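Local coordinates for protein glycogen accumulation regulator GarA (Mycobacterium tuberculosis, PDB 6I2P) that probably regulates glycogen and central carbon metabolism, binding phosphorylated partner proteins through its forkhead-associated (FHA) domain, at residues D91-R103 against N110-V122. Sequence-based numbering, arbitrary orientation.
Sequences DDVTVSRRHAEFR and NVVDVGSLNGTYV. With SO4 (sulfate ion), chain L.
The carbonyl oxygen of T94 is gripped by N118 and by a water: ND2 of N118 lies 2.8 Å from T94 O, in the carbonyl plane and on a lone pair, with the oxygen almost in the amide plane. The water, donating to T94 O and S96 OG and accepting from N118 N, ties the two loops a second time. S96 OG also accepts the backbone N-H of L117 (3.1 Å).

Beside these bonds sits the H99 ring. Its CB points away from segment 110-122, but with CG anti to the backbone N (chi1 -166°) the ring swings back to that loop. NE2 donates to G119 O (2.8 Å) in the ring plane but above the carbonyl plane of G119, while ND1 accepts from S96 N; together the two bonds fix the ring's rotation. CB of S116 rests over the middle of one face, 3.4 Å from the centroid, as a CH-pi contact. D113 sets this serine in place: its OD2 takes S116 OG on the syn lone pair and T120 OG1 on the anti one, and its OD1 receives G115 N and S116 N from one face of the carboxylate, an Asx motif whose first bond, from G115 N, closes an Asx turn.

Beyond H99, whose carbonyl accepts V114 N, strands 100-103 and 110-113 pair antiparallel, with E101-V112 and R103-N110 as hydrogen-bonded pairs. On one side CG2 of V111 packs on the F102 ring, 3.7 Å from CE2. On the other, V114 crosses E101 at about a right angle, CG1 resting 3.7 Å from E101 CD; E101 is salt-bridged to R103.

S96 OG and R97 NH2 bond a modified side chain of another protein, which N118 also contacts. The Ser-X-X-His motif, S96 to H99, facing N118-G119 is consistent with the phosphopeptide-binding loops of an FHA domain.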
ATOM      1  N   ASP C  91      -6.934 -13.214   8.894  1.00 56.43           N
ATOM      2  CA  ASP C  91      -5.873 -13.322   7.903  1.00 59.02           C
ATOM      3  C   ASP C  91      -5.938 -12.192   6.890  1.00 63.15           C
ATOM      4  O   ASP C  91      -6.730 -12.227   5.945  1.00 63.90           O
ATOM      5  CB  ASP C  91      -5.894 -14.701   7.223  1.00 64.13           C
ATOM      6  CG  ASP C  91      -4.635 -15.054   6.450  1.00 80.53           C
ATOM      7  OD1 ASP C  91      -3.576 -14.427   6.711  1.00 81.83           O
ATOM      8  OD2 ASP C  91      -4.703 -15.961   5.593  1.00 90.48           O
ATOM      9  N   ASP C  92      -5.091 -11.184   7.100  1.00 59.24           N
ATOM     10  CA  ASP C  92      -4.950  -9.978   6.288  1.00 58.31           C
ATOM     11  C   ASP C  92      -3.570  -9.395   6.615  1.00 60.26           C
ATOM     12  O   ASP C  92      -3.238  -9.290   7.793  1.00 58.04           O
ATOM     13  CB  ASP C  92      -6.097  -9.017   6.656  1.00 58.22           C
ATOM     14  CG  ASP C  92      -6.019  -7.548   6.286  1.00 67.09           C
ATOM     15  OD1 ASP C  92      -4.943  -7.095   5.830  1.00 68.62           O
ATOM     16  OD2 ASP C  92      -7.020  -6.850   6.479  1.00 68.63           O
ATOM     17  N   VAL C  93      -2.785  -9.007   5.573  1.00 58.14           N
ATOM     18  CA  VAL C  93      -1.411  -8.461   5.665  1.00 59.10           C
ATOM     19  C   VAL C  93      -1.281  -7.258   6.627  1.00 60.47           C
ATOM     20  O   VAL C  93      -0.221  -7.083   7.232  1.00 61.52           O
ATOM     21  CB  VAL C  93      -0.755  -8.135   4.285  1.00 65.28           C
ATOM     22  CG1 VAL C  93      -0.514  -9.399   3.472  1.00 67.66           C
ATOM     23  CG2 VAL C  93      -1.556  -7.107   3.477  1.00 64.52           C
ATOM     24  N   THR C  94      -2.346  -6.451   6.762  1.00 53.50           N
ATOM     25  CA  THR C  94      -2.377  -5.260   7.612  1.00 51.33           C
ATOM     26  C   THR C  94      -2.758  -5.574   9.079  1.00 52.57           C
ATOM     27  O   THR C  94      -2.589  -4.713   9.939  1.00 52.65           O
ATOM     28  CB  THR C  94      -3.269  -4.171   6.982  1.00 57.85           C
ATOM     29  OG1 THR C  94      -4.614  -4.638   6.900  1.00 54.56           O
ATOM     30  CG2 THR C  94      -2.778  -3.731   5.598  1.00 56.38           C
ATOM     31  N   VAL C  95      -3.246  -6.795   9.369  1.00 47.47           N
ATOM     32  CA  VAL C  95      -3.602  -7.215  10.730  1.00 45.78           C
ATOM     33  C   VAL C  95      -2.331  -7.752  11.402  1.00 50.77           C
ATOM     34  O   VAL C  95      -1.624  -8.570  10.814  1.00 52.06           O
ATOM     35  CB  VAL C  95      -4.773  -8.266  10.776  1.00 48.49           C
ATOM     36  CG1 VAL C  95      -5.060  -8.732  12.206  1.00 47.11           C
ATOM     37  CG2 VAL C  95      -6.049  -7.726  10.133  1.00 47.08           C
ATOM     38  N   SER C  96      -2.050  -7.296  12.633  1.00 46.42           N
ATOM     39  CA  SER C  96      -0.911  -7.769  13.413  1.00 47.03           C
ATOM     40  C   SER C  96      -1.231  -9.152  13.961  1.00 50.86           C
ATOM     41  O   SER C  96      -2.404  -9.453  14.186  1.00 49.11           O
ATOM     42  CB  SER C  96      -0.628  -6.817  14.573  1.00 49.57           C
ATOM     43  OG  SER C  96      -0.181  -5.557  14.105  1.00 56.71           O
ATOM     44  N   ARG C  97      -0.194  -9.991  14.186  1.00 49.98           N
ATOM     45  CA  ARG C  97      -0.338 -11.338  14.763  1.00 51.00           C
ATOM     46  C   ARG C  97      -1.069 -11.233  16.106  1.00 54.79           C
ATOM     47  O   ARG C  97      -2.033 -11.958  16.349  1.00 54.33           O
ATOM     48  CB  ARG C  97       1.030 -12.022  14.893  1.00 52.20           C
ATOM     49  CG  ARG C  97       1.544 -12.496  13.543  1.00 57.98           C
ATOM     50  CD  ARG C  97       3.047 -12.632  13.505  1.00 63.38           C
ATOM     51  NE  ARG C  97       3.710 -11.356  13.235  1.00 62.90           N
ATOM     52  CZ  ARG C  97       5.004 -11.232  12.955  1.00 71.19           C
ATOM     53  NH1 ARG C  97       5.780 -12.306  12.879  1.00 62.84           N
ATOM     54  NH2 ARG C  97       5.526 -10.036  12.727  1.00 51.04           N
ATOM     55  N   ARG C  98      -0.662 -10.251  16.924  1.00 51.42           N
ATOM     56  CA  ARG C  98      -1.293  -9.873  18.186  1.00 50.72           C
ATOM     57  C   ARG C  98      -1.834  -8.470  17.895  1.00 52.29           C
ATOM     58  O   ARG C  98      -1.064  -7.516  17.872  1.00 52.28           O
ATOM     59  CB  ARG C  98      -0.270  -9.858  19.353  1.00 52.15           C
ATOM     60  CG  ARG C  98       0.507 -11.167  19.566  1.00 62.34           C
ATOM     61  CD  ARG C  98      -0.334 -12.267  20.186  1.00 66.64           C
ATOM     62  NE  ARG C  98       0.422 -13.512  20.311  1.00 71.59           N
ATOM     63  CZ  ARG C  98      -0.087 -14.719  20.094  1.00 81.99           C
ATOM     64  NH1 ARG C  98      -1.356 -14.855  19.735  1.00 67.41           N
ATOM     65  NH2 ARG C  98       0.669 -15.799  20.228  1.00 66.71           N
ATOM     66  N   HIS C  99      -3.120  -8.357  17.547  1.00 47.62           N
ATOM     67  CA  HIS C  99      -3.693  -7.060  17.174  1.00 45.89           C
ATOM     68  C   HIS C  99      -4.542  -6.478  18.285  1.00 50.73           C
ATOM     69  O   HIS C  99      -4.240  -5.392  18.784  1.00 49.84           O
ATOM     70  CB  HIS C  99      -4.509  -7.164  15.859  1.00 44.96           C
ATOM     71  CG  HIS C  99      -4.842  -5.838  15.234  1.00 47.33           C
ATOM     72  ND1 HIS C  99      -4.311  -5.468  14.010  1.00 49.38           N
ATOM     73  CD2 HIS C  99      -5.634  -4.834  15.684  1.00 48.41           C
ATOM     74  CE1 HIS C  99      -4.806  -4.269  13.747  1.00 48.19           C
ATOM     75  NE2 HIS C  99      -5.602  -3.844  14.729  1.00 48.09           N
ATOM     76  N   ALA C 100      -5.602  -7.210  18.673  1.00 47.60           N
ATOM     77  CA  ALA C 100      -6.561  -6.756  19.665  1.00 47.48           C
ATOM     78  C   ALA C 100      -7.123  -7.886  20.532  1.00 51.75           C
ATOM     79  O   ALA C 100      -6.847  -9.066  20.308  1.00 52.42           O
ATOM     80  CB  ALA C 100      -7.705  -6.019  18.959  1.00 47.11           C
ATOM     81  N   GLU C 101      -7.904  -7.500  21.535  1.00 47.92           N
ATOM     82  CA  GLU C 101      -8.602  -8.393  22.448  1.00 48.50           C
ATOM     83  C   GLU C 101      -9.971  -7.819  22.757  1.00 51.59           C
ATOM     84  O   GLU C 101     -10.127  -6.606  22.894  1.00 50.65           O
ATOM     85  CB  GLU C 101      -7.817  -8.611  23.752  1.00 51.61           C
ATOM     86  CG  GLU C 101      -6.671  -9.599  23.607  1.00 61.84           C
ATOM     87  CD  GLU C 101      -5.777  -9.781  24.816  1.00 78.12           C
ATOM     88  OE1 GLU C 101      -4.932 -10.705  24.776  1.00 80.20           O
ATOM     89  OE2 GLU C 101      -5.922  -9.012  25.798  1.00 65.37           O
ATOM     90  N   PHE C 102     -10.961  -8.700  22.847  1.00 48.45           N
ATOM     91  CA  PHE C 102     -12.326  -8.356  23.201  1.00 48.61           C
ATOM     92  C   PHE C 102     -12.509  -8.884  24.606  1.00 57.16           C
ATOM     93  O   PHE C 102     -12.306 -10.077  24.852  1.00 57.98           O
ATOM     94  CB  PHE C 102     -13.332  -8.949  22.202  1.00 48.69           C
ATOM     95  CG  PHE C 102     -13.251  -8.310  20.837  1.00 47.68           C
ATOM     96  CD1 PHE C 102     -12.342  -8.770  19.887  1.00 50.27           C
ATOM     97  CD2 PHE C 102     -14.073  -7.245  20.502  1.00 48.42           C
ATOM     98  CE1 PHE C 102     -12.246  -8.157  18.634  1.00 49.54           C
ATOM     99  CE2 PHE C 102     -13.994  -6.650  19.242  1.00 50.40           C
ATOM    100  CZ  PHE C 102     -13.072  -7.099  18.321  1.00 47.79           C
ATOM    101  N   ARG C 103     -12.776  -7.968  25.545  1.00 56.48           N
ATOM    102  CA  ARG C 103     -12.908  -8.282  26.962  1.00 59.63           C
ATOM    103  C   ARG C 103     -14.314  -8.093  27.507  1.00 67.37           C
ATOM    104  O   ARG C 103     -14.937  -7.056  27.275  1.00 67.13           O
ATOM    105  CB  ARG C 103     -11.889  -7.485  27.791  1.00 60.52           C
ATOM    106  CG  ARG C 103     -10.441  -7.805  27.421  1.00 68.88           C
ATOM    107  CD  ARG C 103      -9.453  -7.192  28.379  1.00 78.67           C
ATOM    108  NE  ARG C 103      -8.080  -7.577  28.046  1.00 83.94           N
ATOM    109  CZ  ARG C 103      -7.185  -8.009  28.928  1.00 89.36           C
ATOM    110  NH1 ARG C 103      -7.502  -8.106  30.212  1.00 74.73           N
ATOM    111  NH2 ARG C 103      -5.967  -8.346  28.533  1.00 72.78           N
ATOM    112  N   ASN C 110     -15.857  -4.867  25.589  1.00 55.79           N
ATOM    113  CA  ASN C 110     -14.971  -3.797  25.161  1.00 54.35           C
ATOM    114  C   ASN C 110     -13.857  -4.332  24.271  1.00 54.64           C
ATOM    115  O   ASN C 110     -13.490  -5.501  24.378  1.00 53.88           O
ATOM    116  CB  ASN C 110     -14.415  -2.994  26.349  1.00 59.23           C
ATOM    117  CG  ASN C 110     -13.768  -3.812  27.436  1.00 82.61           C
ATOM    118  OD1 ASN C 110     -12.604  -4.212  27.332  1.00 72.27           O
ATOM    119  ND2 ASN C 110     -14.511  -4.055  28.514  1.00 77.05           N
ATOM    120  N   VAL C 111     -13.361  -3.497  23.352  1.00 49.17           N
ATOM    121  CA  VAL C 111     -12.234  -3.855  22.490  1.00 46.84           C
ATOM    122  C   VAL C 111     -10.992  -3.127  23.011  1.00 50.51           C
ATOM    123  O   VAL C 111     -11.083  -1.983  23.462  1.00 49.96           O
ATOM    124  CB  VAL C 111     -12.479  -3.655  20.958  1.00 48.38           C
ATOM    125  CG1 VAL C 111     -12.723  -2.192  20.605  1.00 48.24           C
ATOM    126  CG2 VAL C 111     -11.332  -4.230  20.121  1.00 46.49           C
ATOM    127  N   VAL C 112      -9.847  -3.807  22.980  1.00 47.49           N
ATOM    128  CA  VAL C 112      -8.585  -3.232  23.409  1.00 48.14           C
ATOM    129  C   VAL C 112      -7.480  -3.592  22.409  1.00 50.51           C
ATOM    130  O   VAL C 112      -7.350  -4.754  22.021  1.00 48.29           O
ATOM    131  CB  VAL C 112      -8.250  -3.592  24.886  1.00 54.43           C
ATOM    132  CG1 VAL C 112      -7.931  -5.076  25.061  1.00 54.84           C
ATOM    133  CG2 VAL C 112      -7.131  -2.719  25.433  1.00 55.57           C
ATOM    134  N   ASP C 113      -6.694  -2.585  21.988  1.00 48.02           N
ATOM    135  CA  ASP C 113      -5.572  -2.791  21.081  1.00 46.85           C
ATOM    136  C   ASP C 113      -4.398  -3.189  21.948  1.00 52.49           C
ATOM    137  O   ASP C 113      -4.064  -2.480  22.900  1.00 54.07           O
ATOM    138  CB  ASP C 113      -5.265  -1.527  20.271  1.00 47.97           C
ATOM    139  CG  ASP C 113      -4.196  -1.749  19.221  1.00 51.32           C
ATOM    140  OD1 ASP C 113      -2.997  -1.713  19.578  1.00 51.86           O
ATOM    141  OD2 ASP C 113      -4.557  -1.945  18.042  1.00 51.15           O
ATOM    142  N   VAL C 114      -3.798  -4.345  21.647  1.00 49.05           N
ATOM    143  CA  VAL C 114      -2.693  -4.888  22.438  1.00 50.28           C
ATOM    144  C   VAL C 114      -1.302  -4.478  21.886  1.00 54.53           C
ATOM    145  O   VAL C 114      -0.286  -4.962  22.380  1.00 55.64           O
ATOM    146  CB  VAL C 114      -2.827  -6.424  22.666  1.00 54.49           C
ATOM    147  CG1 VAL C 114      -4.084  -6.750  23.477  1.00 54.13           C
ATOM    148  CG2 VAL C 114      -2.792  -7.211  21.350  1.00 53.23           C
ATOM    149  N   GLY C 115      -1.275  -3.558  20.925  1.00 50.08           N
ATOM    150  CA  GLY C 115      -0.036  -3.061  20.335  1.00 50.59           C
ATOM    151  C   GLY C 115       0.143  -3.419  18.872  1.00 53.53           C
ATOM    152  O   GLY C 115       1.165  -3.991  18.494  1.00 54.50           O
ATOM    153  N   SER C 116      -0.847  -3.096  18.036  1.00 48.12           N
ATOM    154  CA  SER C 116      -0.761  -3.379  16.605  1.00 46.68           C
ATOM    155  C   SER C 116      -0.007  -2.272  15.852  1.00 51.31           C
ATOM    156  O   SER C 116       0.287  -1.219  16.422  1.00 50.89           O
ATOM    157  CB  SER C 116      -2.152  -3.571  16.016  1.00 45.77           C
ATOM    158  OG  SER C 116      -2.856  -2.343  15.982  1.00 47.64           O
ATOM    159  N   LEU C 117       0.296  -2.530  14.572  1.00 48.18           N
ATOM    160  CA  LEU C 117       0.981  -1.616  13.668  1.00 48.86           C
ATOM    161  C   LEU C 117       0.031  -0.545  13.108  1.00 50.77           C
ATOM    162  O   LEU C 117       0.371   0.635  13.107  1.00 49.45           O
ATOM    163  CB  LEU C 117       1.639  -2.427  12.516  1.00 49.53           C
ATOM    164  CG  LEU C 117       2.318  -1.644  11.379  1.00 54.15           C
ATOM    165  CD1 LEU C 117       3.540  -0.886  11.871  1.00 54.93           C
ATOM    166  CD2 LEU C 117       2.666  -2.560  10.225  1.00 55.13           C
ATOM    167  N   ASN C 118      -1.148  -0.960  12.628  1.00 48.02           N
ATOM    168  CA  ASN C 118      -2.107  -0.062  11.981  1.00 47.95           C
ATOM    169  C   ASN C 118      -3.281   0.396  12.880  1.00 50.49           C
ATOM    170  O   ASN C 118      -4.096   1.219  12.445  1.00 49.69           O
ATOM    171  CB  ASN C 118      -2.600  -0.688  10.677  1.00 48.35           C
ATOM    172  CG  ASN C 118      -1.472  -1.014   9.709  1.00 64.07           C
ATOM    173  OD1 ASN C 118      -0.661  -0.158   9.324  1.00 56.39           O
ATOM    174  ND2 ASN C 118      -1.386  -2.268   9.299  1.00 53.00           N
ATOM    175  N   GLY C 119      -3.315  -0.089  14.124  1.00 46.21           N
ATOM    176  CA  GLY C 119      -4.315   0.288  15.118  1.00 45.54           C
ATOM    177  C   GLY C 119      -5.686  -0.342  14.999  1.00 48.06           C
ATOM    178  O   GLY C 119      -5.972  -1.100  14.070  1.00 44.97           O
ATOM    179  N   THR C 120      -6.541  -0.032  15.981  1.00 46.16           N
ATOM    180  CA  THR C 120      -7.923  -0.494  16.075  1.00 45.04           C
ATOM    181  C   THR C 120      -8.843   0.729  16.042  1.00 49.66           C
ATOM    182  O   THR C 120      -8.577   1.731  16.710  1.00 50.05           O
ATOM    183  CB  THR C 120      -8.124  -1.386  17.318  1.00 48.95           C
ATOM    184  OG1 THR C 120      -7.132  -2.413  17.314  1.00 48.21           O
ATOM    185  CG2 THR C 120      -9.509  -2.033  17.361  1.00 45.65           C
ATOM    186  N   TYR C 121      -9.914   0.643  15.251  1.00 46.50           N
ATOM    187  CA  TYR C 121     -10.876   1.727  15.093  1.00 47.50           C
ATOM    188  C   TYR C 121     -12.266   1.280  15.504  1.00 51.25           C
ATOM    189  O   TYR C 121     -12.679   0.161  15.194  1.00 50.25           O
ATOM    190  CB  TYR C 121     -10.895   2.241  13.638  1.00 49.13           C
ATOM    191  CG  TYR C 121      -9.539   2.657  13.103  1.00 51.58           C
ATOM    192  CD1 TYR C 121      -8.667   1.721  12.552  1.00 52.80           C
ATOM    193  CD2 TYR C 121      -9.153   3.992  13.092  1.00 53.78           C
ATOM    194  CE1 TYR C 121      -7.420   2.097  12.058  1.00 54.01           C
ATOM    195  CE2 TYR C 121      -7.917   4.385  12.577  1.00 55.21           C
ATOM    196  CZ  TYR C 121      -7.050   3.430  12.067  1.00 61.88           C
ATOM    197  OH  TYR C 121      -5.829   3.799  11.559  1.00 64.33           O
ATOM    198  N   VAL C 122     -12.978   2.147  16.223  1.00 48.94           N
ATOM    199  CA  VAL C 122     -14.363   1.925  16.634  1.00 49.05           C
ATOM    200  C   VAL C 122     -15.141   3.089  16.061  1.00 53.73           C
ATOM    201  O   VAL C 122     -14.842   4.241  16.386  1.00 54.99           O
ATOM    202  CB  VAL C 122     -14.551   1.751  18.166  1.00 53.68           C
ATOM    203  CG1 VAL C 122     -16.035   1.748  18.547  1.00 54.56           C
ATOM    204  CG2 VAL C 122     -13.880   0.469  18.642  1.00 51.88           C
TER
HETATM  205  S   SO4 L 202      -4.802  -9.420   1.789  1.00 89.22           S
HETATM  206  O1  SO4 L 202      -5.354  -8.447   0.841  1.00 88.30           O
HETATM  207  O2  SO4 L 202      -3.600 -10.029   1.215  1.00 89.03           O
HETATM  208  O3  SO4 L 202      -4.464  -8.750   3.045  1.00 90.20           O
HETATM  209  O4  SO4 L 202      -5.794 -10.465   2.070  1.00 89.45           O
HETATM  210  O   HOH W   1      -1.863  -3.644  12.327  1.00 43.80           O
HETATM  211  O   HOH W   2       1.351  -6.674  18.791  1.00 45.31           O